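Local coordinates for lysozyme (Meretrix lusoria, PDB 4PJ2), which hydrolyses the beta-1,4 linkages of bacterial peptidoglycan, lysing Gram-positive bacteria, and also cleaves chitin, at residues D[11-15]-D[36-40]; D[44-48]-D[68-73]. All coordinates share one frame. Where two conformers were deposited one is given. Residue numbers count along the deposited sequence, not the author numbering.

Contact 1. Residues D[11-15]-D[36-40]; sequences LSCIC and GYFQI
A half-cystine sulfur lying over the face of a phenylalanine ring is the signature of this contact: Cys15 SG stands 4.4 Å from the centroid of the Phe38 ring, only 22° off the ring normal. That sulfur is already engaged in a disulfide with Cys21. Residues 11-15 are regular helix, part of helix 8-19, with Cys15 N hydrogen-bonded to Leu11 O at 2.8 Å. Residues 36-40 lead from strand 32-35 into strand 40-41. Gly36 to Gln39 make a type I beta turn, closed by Gln39 N to Gly36 O at 3.1 Å and reinforced by the Gln39 side chain, whose NE2 reaches the same Gly36 O at 3.0 Å. Gln39 then takes left-handed backbone angles (53/60), and with Ile40 it faces Cys35 in a G1 beta bulge. The closest CA pair is Cys15 and Phe38, 5.4 Å apart. From there Phe38, chi1 m and chi2 89°, extends its ring to the helix. The ring edge meets Leu11 O (3.6 Å from Phe38 CE2) and Ile14 CG2 (3.9 Å from Phe38 CD2), while Cys15 CB lies 3.9 Å from Phe38 CE2. Tyr37 contributes its CB, 3.9 Å from Cys15 SG. Packing thus joins the segments directly, and Ser19 OG adds a polar bridge by hydrogen bonding to both Cys15 O and Tyr37 O. Phe38 O is hydrogen-bonded to His93 NE2, which ties the turn to a substrate-binding residue. Here a bulged hairpin turn packs Phe38 against the helix that carries the predicted proton donor Glu18, joining helix and small antiparallel sheet as in the lysozyme fold.

Contact 2. Residues D[44-48]-D[68-73]; sequences YWIDC and CVQNYM
Covalent, aromatic and polar interactions together join two helices here. Residues 44-47 form the end of helix 42-47, and Cys48, the first residue to leave helical angles, still gives its N to Tyr44 O at 2.9 Å. Residues 68-73 are continuous helix within 62-76. The closest CA pair is Cys48 and Tyr72, 4.6 Å. The covalent tie is the disulfide between Cys48 SG and Cys68 SG, 2.0 Å long with chi3 -103°, built from chi1 p at Cys48 and t at Cys68. Among the aromatic contacts, the Tyr44 and Tyr72 rings, both chi1 t, stack face to face: centroids 3.7 Å apart, planes 5° from parallel, with Tyr44 CZ 3.4 Å from Tyr72 CG. At the Tyr44 ring edge lies Cys68 SG, 3.6 Å from CD1. As a knob, Tyr44 fits among Cys68, Val69, Tyr72 and Met73, its OH 3.6 Å from Met73 CE. One hydrogen bond crosses directly, Asn71 ND2 to Cys48 O at 2.9 Å, using the carbonyl just beyond the helix. Other polar groups find partners beyond the two segments: Tyr44 OH hydrogen-bonds to His93 ND1, whereas Asp47 and Tyr72 OH both reach Ser28 of the bound inhibitor PliI, a separate chain. Tyr44 to Asp47 and Tyr72 are substrate-binding residues, so this disulfide-braced tyrosine stack forms part of the lysozyme substrate site, several of whose residues the inhibitor contacts.

Two contacts in series along the chain illustrate how a small enzyme can build its substrate site on a shared core. Their centres lie 12 Å apart, and helix 62-76 is the main bridge: Val69 of contact 2 packs through CG1 on Leu11 CD2 (3.8 Å) and through CG2 on Phe38 CG (3.9 Å), both in contact 1. A second junction follows the chain, with Ile40 CG2 4.0 Å from Trp45 N. His93 serves both contacts, hydrogen-bonding through NE2 to Phe38 O and through ND1 to Tyr44 OH. Contact 1 lies nearer the predicted proton donor, Ile14 being about 4 Å from Glu18 between side chains, against about 8 Å for Val69.

Contact 1. Residues D[11-15]-D[36-40]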
ATOM      1  N   LEU D  11       7.813   8.117 -19.271  1.00 22.30           N
ATOM      2  CA  LEU D  11       7.661   6.674 -19.183  1.00 23.49           C
ATOM      3  C   LEU D  11       8.996   5.958 -19.353  1.00 23.79           C
ATOM      4  O   LEU D  11       9.296   5.025 -18.631  1.00 23.89           O
ATOM      5  CB  LEU D  11       6.646   6.159 -20.202  1.00 22.79           C
ATOM      6  CG  LEU D  11       5.165   6.453 -19.877  1.00 23.58           C
ATOM      7  CD1 LEU D  11       4.271   6.026 -21.012  1.00 24.56           C
ATOM      8  CD2 LEU D  11       4.709   5.749 -18.609  1.00 23.69           C
ATOM      9  N   SER D  12       9.814   6.402 -20.294  1.00 24.18           N
ATOM     10  CA  SER D  12      11.128   5.817 -20.488  0.82 24.61           C
ATOM     11  C   SER D  12      11.977   5.943 -19.220  1.00 24.39           C
ATOM     12  O   SER D  12      12.648   4.990 -18.806  1.00 24.58           O
ATOM     13  CB  SER D  12      11.806   6.497 -21.688  0.82 25.63           C
ATOM     14  OG  SER D  12      13.136   6.028 -21.882  0.82 26.70           O
ATOM     15  N   CYS D  13      11.974   7.124 -18.615  1.00 22.79           N
ATOM     16  CA  CYS D  13      12.750   7.338 -17.407  1.00 23.64           C
ATOM     17  C   CYS D  13      12.251   6.473 -16.258  1.00 22.19           C
ATOM     18  O   CYS D  13      13.061   5.906 -15.514  1.00 22.84           O
ATOM     19  CB  CYS D  13      12.759   8.822 -17.031  1.00 23.80           C
ATOM     20  SG  CYS D  13      13.701   9.847 -18.201  1.00 25.58           S
ATOM     21  N   ILE D  14      10.932   6.348 -16.100  1.00 22.02           N
ATOM     22  CA  ILE D  14      10.403   5.477 -15.063  1.00 21.60           C
ATOM     23  C   ILE D  14      10.793   4.031 -15.344  1.00 22.33           C
ATOM     24  O   ILE D  14      11.172   3.297 -14.437  1.00 22.43           O
ATOM     25  CB  ILE D  14       8.866   5.594 -14.944  1.00 21.80           C
ATOM     26  CG1 ILE D  14       8.499   7.016 -14.499  1.00 21.79           C
ATOM     27  CG2 ILE D  14       8.330   4.537 -13.966  1.00 21.76           C
ATOM     28  CD1 ILE D  14       6.997   7.349 -14.555  1.00 21.26           C
ATOM     29  N   CYS D  15      10.695   3.623 -16.602  1.00 22.95           N
ATOM     30  CA  CYS D  15      11.081   2.276 -16.994  1.00 24.07           C
ATOM     31  C   CYS D  15      12.553   2.027 -16.639  1.00 24.30           C
ATOM     32  O   CYS D  15      12.881   1.035 -16.002  1.00 24.23           O
ATOM     33  CB  CYS D  15      10.808   2.105 -18.490  1.00 26.23           C
ATOM     34  SG  CYS D  15      10.756   0.406 -19.084  1.00 28.48           S
ATOM     35  N   GLY D  36       8.006  -7.116 -13.958  1.00 27.69           N
ATOM     36  CA  GLY D  36       8.169  -6.549 -15.285  1.00 26.78           C
ATOM     37  C   GLY D  36       8.840  -5.203 -15.401  1.00 26.79           C
ATOM     38  O   GLY D  36       9.452  -4.697 -14.456  1.00 26.16           O
ATOM     39  N   TYR D  37       8.698  -4.635 -16.597  1.00 26.78           N
ATOM     40  CA  TYR D  37       9.326  -3.373 -16.984  1.00 27.05           C
ATOM     41  C   TYR D  37       9.130  -2.251 -15.980  1.00 25.47           C
ATOM     42  O   TYR D  37      10.043  -1.460 -15.738  1.00 25.88           O
ATOM     43  CB  TYR D  37       8.743  -2.890 -18.315  1.00 28.16           C
ATOM     44  CG  TYR D  37       9.112  -3.729 -19.521  1.00 29.59           C
ATOM     45  CD1 TYR D  37       8.308  -4.786 -19.933  1.00 29.70           C
ATOM     46  CD2 TYR D  37      10.247  -3.440 -20.265  1.00 30.51           C
ATOM     47  CE1 TYR D  37       8.643  -5.546 -21.046  1.00 30.83           C
ATOM     48  CE2 TYR D  37      10.581  -4.192 -21.375  1.00 31.21           C
ATOM     49  CZ  TYR D  37       9.774  -5.239 -21.757  1.00 31.46           C
ATOM     50  OH  TYR D  37      10.103  -5.983 -22.862  1.00 33.71           O
ATOM     51  N   PHE D  38       7.912  -2.144 -15.432  1.00 25.19           N
ATOM     52  CA  PHE D  38       7.546  -1.037 -14.545  1.00 23.85           C
ATOM     53  C   PHE D  38       7.385  -1.488 -13.097  1.00 23.40           C
ATOM     54  O   PHE D  38       6.991  -0.697 -12.246  1.00 23.10           O
ATOM     55  CB  PHE D  38       6.269  -0.339 -15.046  1.00 23.38           C
ATOM     56  CG  PHE D  38       6.481   0.442 -16.309  1.00 23.44           C
ATOM     57  CD1 PHE D  38       6.327  -0.159 -17.550  1.00 24.65           C
ATOM     58  CD2 PHE D  38       6.892   1.765 -16.254  1.00 23.72           C
ATOM     59  CE1 PHE D  38       6.535   0.570 -18.717  1.00 25.41           C
ATOM     60  CE2 PHE D  38       7.107   2.491 -17.409  1.00 24.28           C
ATOM     61  CZ  PHE D  38       6.939   1.891 -18.641  1.00 24.87           C
ATOM     62  N   GLN D  39       7.698  -2.753 -12.807  1.00 23.05           N
ATOM     63  CA  GLN D  39       7.611  -3.295 -11.444  1.00 23.09           C
ATOM     64  C   GLN D  39       6.220  -3.031 -10.836  1.00 23.07           C
ATOM     65  O   GLN D  39       6.074  -2.403  -9.784  1.00 23.25           O
ATOM     66  CB  GLN D  39       8.726  -2.711 -10.583  1.00 23.46           C
ATOM     67  CG  GLN D  39      10.099  -3.250 -10.970  1.00 24.67           C
ATOM     68  CD  GLN D  39      10.235  -4.718 -10.630  1.00 24.77           C
ATOM     69  OE1 GLN D  39      10.404  -5.077  -9.464  1.00 24.55           O
ATOM     70  NE2 GLN D  39      10.119  -5.574 -11.633  1.00 25.68           N
ATOM     71  N   ILE D  40       5.223  -3.567 -11.524  1.00 22.54           N
ATOM     72  CA  ILE D  40       3.813  -3.412 -11.169  1.00 22.39           C
ATOM     73  C   ILE D  40       3.382  -4.565 -10.276  1.00 21.78           C
ATOM     74  O   ILE D  40       3.686  -5.729 -10.564  1.00 23.46           O
ATOM     75  CB  ILE D  40       2.955  -3.398 -12.463  1.00 23.74           C
ATOM     76  CG1 ILE D  40       3.156  -2.071 -13.192  1.00 24.37           C
ATOM     77  CG2 ILE D  40       1.471  -3.620 -12.160  1.00 24.83           C
ATOM     78  CD1 ILE D  40       2.591  -2.053 -14.603  1.00 25.87           C
TER

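Contact 2. Residues D[44-48]-D[68-73]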
ATOM      1  N   TYR D  44      -1.911  -2.676  -8.138  1.00 17.49           N
ATOM      2  CA  TYR D  44      -1.736  -1.626  -9.129  1.00 17.20           C
ATOM      3  C   TYR D  44      -2.456  -2.023 -10.411  1.00 17.45           C
ATOM      4  O   TYR D  44      -3.216  -1.238 -10.970  1.00 18.31           O
ATOM      5  CB  TYR D  44      -0.251  -1.397  -9.355  1.00 17.12           C
ATOM      6  CG  TYR D  44       0.165  -0.190 -10.172  1.00 16.42           C
ATOM      7  CD1 TYR D  44      -0.032  -0.151 -11.543  1.00 17.81           C
ATOM      8  CD2 TYR D  44       0.862   0.854  -9.589  1.00 16.95           C
ATOM      9  CE1 TYR D  44       0.394   0.930 -12.296  1.00 17.85           C
ATOM     10  CE2 TYR D  44       1.302   1.941 -10.335  1.00 17.09           C
ATOM     11  CZ  TYR D  44       1.053   1.974 -11.684  1.00 17.57           C
ATOM     12  OH  TYR D  44       1.513   3.021 -12.442  1.00 18.15           O
ATOM     13  N   TRP D  45      -2.248  -3.262 -10.845  1.00 18.38           N
ATOM     14  CA  TRP D  45      -2.882  -3.774 -12.052  1.00 19.59           C
ATOM     15  C   TRP D  45      -4.398  -3.786 -11.948  1.00 19.12           C
ATOM     16  O   TRP D  45      -5.095  -3.433 -12.899  1.00 21.24           O
ATOM     17  CB  TRP D  45      -2.368  -5.181 -12.378  1.00 20.20           C
ATOM     18  CG  TRP D  45      -2.948  -5.734 -13.634  1.00 21.45           C
ATOM     19  CD1 TRP D  45      -2.621  -5.382 -14.907  1.00 22.18           C
ATOM     20  CD2 TRP D  45      -3.971  -6.728 -13.743  1.00 22.85           C
ATOM     21  NE1 TRP D  45      -3.370  -6.103 -15.805  1.00 23.26           N
ATOM     22  CE2 TRP D  45      -4.206  -6.937 -15.116  1.00 23.88           C
ATOM     23  CE3 TRP D  45      -4.703  -7.471 -12.813  1.00 24.02           C
ATOM     24  CZ2 TRP D  45      -5.149  -7.855 -15.580  1.00 24.34           C
ATOM     25  CZ3 TRP D  45      -5.635  -8.379 -13.275  1.00 25.08           C
ATOM     26  CH2 TRP D  45      -5.846  -8.569 -14.646  1.00 25.42           C
ATOM     27  N   ILE D  46      -4.911  -4.169 -10.787  1.00 19.03           N
ATOM     28  CA  ILE D  46      -6.350  -4.169 -10.563  1.00 18.72           C
ATOM     29  C   ILE D  46      -6.902  -2.749 -10.741  1.00 18.61           C
ATOM     30  O   ILE D  46      -7.879  -2.533 -11.457  1.00 20.90           O
ATOM     31  CB  ILE D  46      -6.706  -4.726  -9.156  1.00 20.40           C
ATOM     32  CG1 ILE D  46      -6.444  -6.236  -9.118  1.00 22.24           C
ATOM     33  CG2 ILE D  46      -8.152  -4.400  -8.775  1.00 21.36           C
ATOM     34  CD1 ILE D  46      -6.494  -6.853  -7.725  1.00 24.11           C
ATOM     35  N   ASP D  47      -6.243  -1.769 -10.137  1.00 17.25           N
ATOM     36  CA  ASP D  47      -6.748  -0.403 -10.166  1.00 16.67           C
ATOM     37  C   ASP D  47      -6.533   0.282 -11.519  1.00 16.40           C
ATOM     38  O   ASP D  47      -7.247   1.235 -11.832  1.00 16.98           O
ATOM     39  CB  ASP D  47      -6.083   0.432  -9.085  1.00 16.44           C
ATOM     40  CG  ASP D  47      -6.611   0.140  -7.700  1.00 15.84           C
ATOM     41  OD1 ASP D  47      -7.548  -0.676  -7.523  1.00 16.51           O
ATOM     42  OD2 ASP D  47      -6.082   0.772  -6.763  1.00 15.18           O
ATOM     43  N   CYS D  48      -5.581  -0.184 -12.320  1.00 17.09           N
ATOM     44  CA  CYS D  48      -5.350   0.429 -13.629  1.00 17.46           C
ATOM     45  C   CYS D  48      -6.274  -0.167 -14.687  1.00 19.29           C
ATOM     46  O   CYS D  48      -6.086   0.053 -15.878  1.00 20.48           O
ATOM     47  CB  CYS D  48      -3.885   0.296 -14.057  1.00 18.98           C
ATOM     48  SG  CYS D  48      -3.414  -1.324 -14.669  1.00 20.77           S
ATOM     49  N   CYS D  68      -1.058   0.281 -18.427  1.00 21.26           N
ATOM     50  CA  CYS D  68      -1.467   0.219 -17.040  1.00 20.62           C
ATOM     51  C   CYS D  68      -1.018   1.479 -16.300  1.00 19.70           C
ATOM     52  O   CYS D  68      -1.808   2.089 -15.583  1.00 19.42           O
ATOM     53  CB  CYS D  68      -0.893  -1.048 -16.404  1.00 20.26           C
ATOM     54  SG  CYS D  68      -1.371  -1.294 -14.674  1.00 20.06           S
ATOM     55  N   VAL D  69       0.233   1.889 -16.493  1.00 20.05           N
ATOM     56  CA  VAL D  69       0.733   3.113 -15.887  1.00 19.48           C
ATOM     57  C   VAL D  69      -0.091   4.320 -16.342  1.00 18.49           C
ATOM     58  O   VAL D  69      -0.503   5.138 -15.518  1.00 18.12           O
ATOM     59  CB  VAL D  69       2.225   3.341 -16.208  1.00 19.72           C
ATOM     60  CG1 VAL D  69       2.700   4.663 -15.635  1.00 19.20           C
ATOM     61  CG2 VAL D  69       3.062   2.202 -15.662  1.00 20.23           C
ATOM     62  N   GLN D  70      -0.360   4.422 -17.644  1.00 19.21           N
ATOM     63  CA  GLN D  70      -1.201   5.501 -18.158  1.00 19.28           C
ATOM     64  C   GLN D  70      -2.575   5.523 -17.478  1.00 18.15           C
ATOM     65  O   GLN D  70      -3.064   6.590 -17.081  1.00 18.23           O
ATOM     66  CB  GLN D  70      -1.381   5.383 -19.675  1.00 20.34           C
ATOM     67  CG  GLN D  70      -0.122   5.632 -20.486  1.00 20.40           C
ATOM     68  CD  GLN D  70       0.256   7.100 -20.588  1.00 20.38           C
ATOM     69  OE1 GLN D  70      -0.206   7.935 -19.818  1.00 20.70           O
ATOM     70  NE2 GLN D  70       1.099   7.418 -21.557  1.00 22.29           N
ATOM     71  N   ASN D  71      -3.210   4.360 -17.370  1.00 17.53           N
ATOM     72  CA  ASN D  71      -4.524   4.260 -16.735  1.00 17.22           C
ATOM     73  C   ASN D  71      -4.465   4.588 -15.249  1.00 15.32           C
ATOM     74  O   ASN D  71      -5.377   5.209 -14.729  1.00 15.64           O
ATOM     75  CB  ASN D  71      -5.134   2.869 -16.880  1.00 19.59           C
ATOM     76  CG  ASN D  71      -5.542   2.542 -18.292  1.00 22.49           C
ATOM     77  OD1 ASN D  71      -5.609   3.412 -19.155  1.00 22.71           O
ATOM     78  ND2 ASN D  71      -5.853   1.281 -18.528  1.00 23.91           N
ATOM     79  N   TYR D  72      -3.411   4.153 -14.561  1.00 16.00           N
ATOM     80  CA  TYR D  72      -3.225   4.450 -13.150  1.00 14.49           C
ATOM     81  C   TYR D  72      -3.120   5.954 -12.910  1.00 13.72           C
ATOM     82  O   TYR D  72      -3.757   6.496 -12.001  1.00 13.96           O
ATOM     83  CB  TYR D  72      -1.975   3.753 -12.645  1.00 15.33           C
ATOM     84  CG  TYR D  72      -1.916   3.584 -11.145  1.00 14.82           C
ATOM     85  CD1 TYR D  72      -1.230   4.483 -10.338  1.00 15.59           C
ATOM     86  CD2 TYR D  72      -2.515   2.491 -10.532  1.00 15.31           C
ATOM     87  CE1 TYR D  72      -1.150   4.298  -8.960  1.00 16.12           C
ATOM     88  CE2 TYR D  72      -2.446   2.310  -9.154  1.00 15.66           C
ATOM     89  CZ  TYR D  72      -1.769   3.214  -8.371  1.00 16.15           C
ATOM     90  OH  TYR D  72      -1.684   3.007  -7.004  1.00 17.16           O
ATOM     91  N   MET D  73      -2.338   6.639 -13.745  1.00 14.72           N
ATOM     92  CA  MET D  73      -2.182   8.068 -13.595  1.00 15.08           C
ATOM     93  C   MET D  73      -3.483   8.796 -13.939  1.00 15.49           C
ATOM     94  O   MET D  73      -3.829   9.749 -13.273  1.00 15.05           O
ATOM     95  CB  MET D  73      -0.998   8.589 -14.443  1.00 15.15           C
ATOM     96  CG  MET D  73       0.359   7.971 -14.077  1.00 16.64           C
ATOM     97  SD  MET D  73       0.644   7.971 -12.305  1.00 16.28           S
ATOM     98  CE  MET D  73       1.749   6.562 -12.189  1.00 17.26           C
TER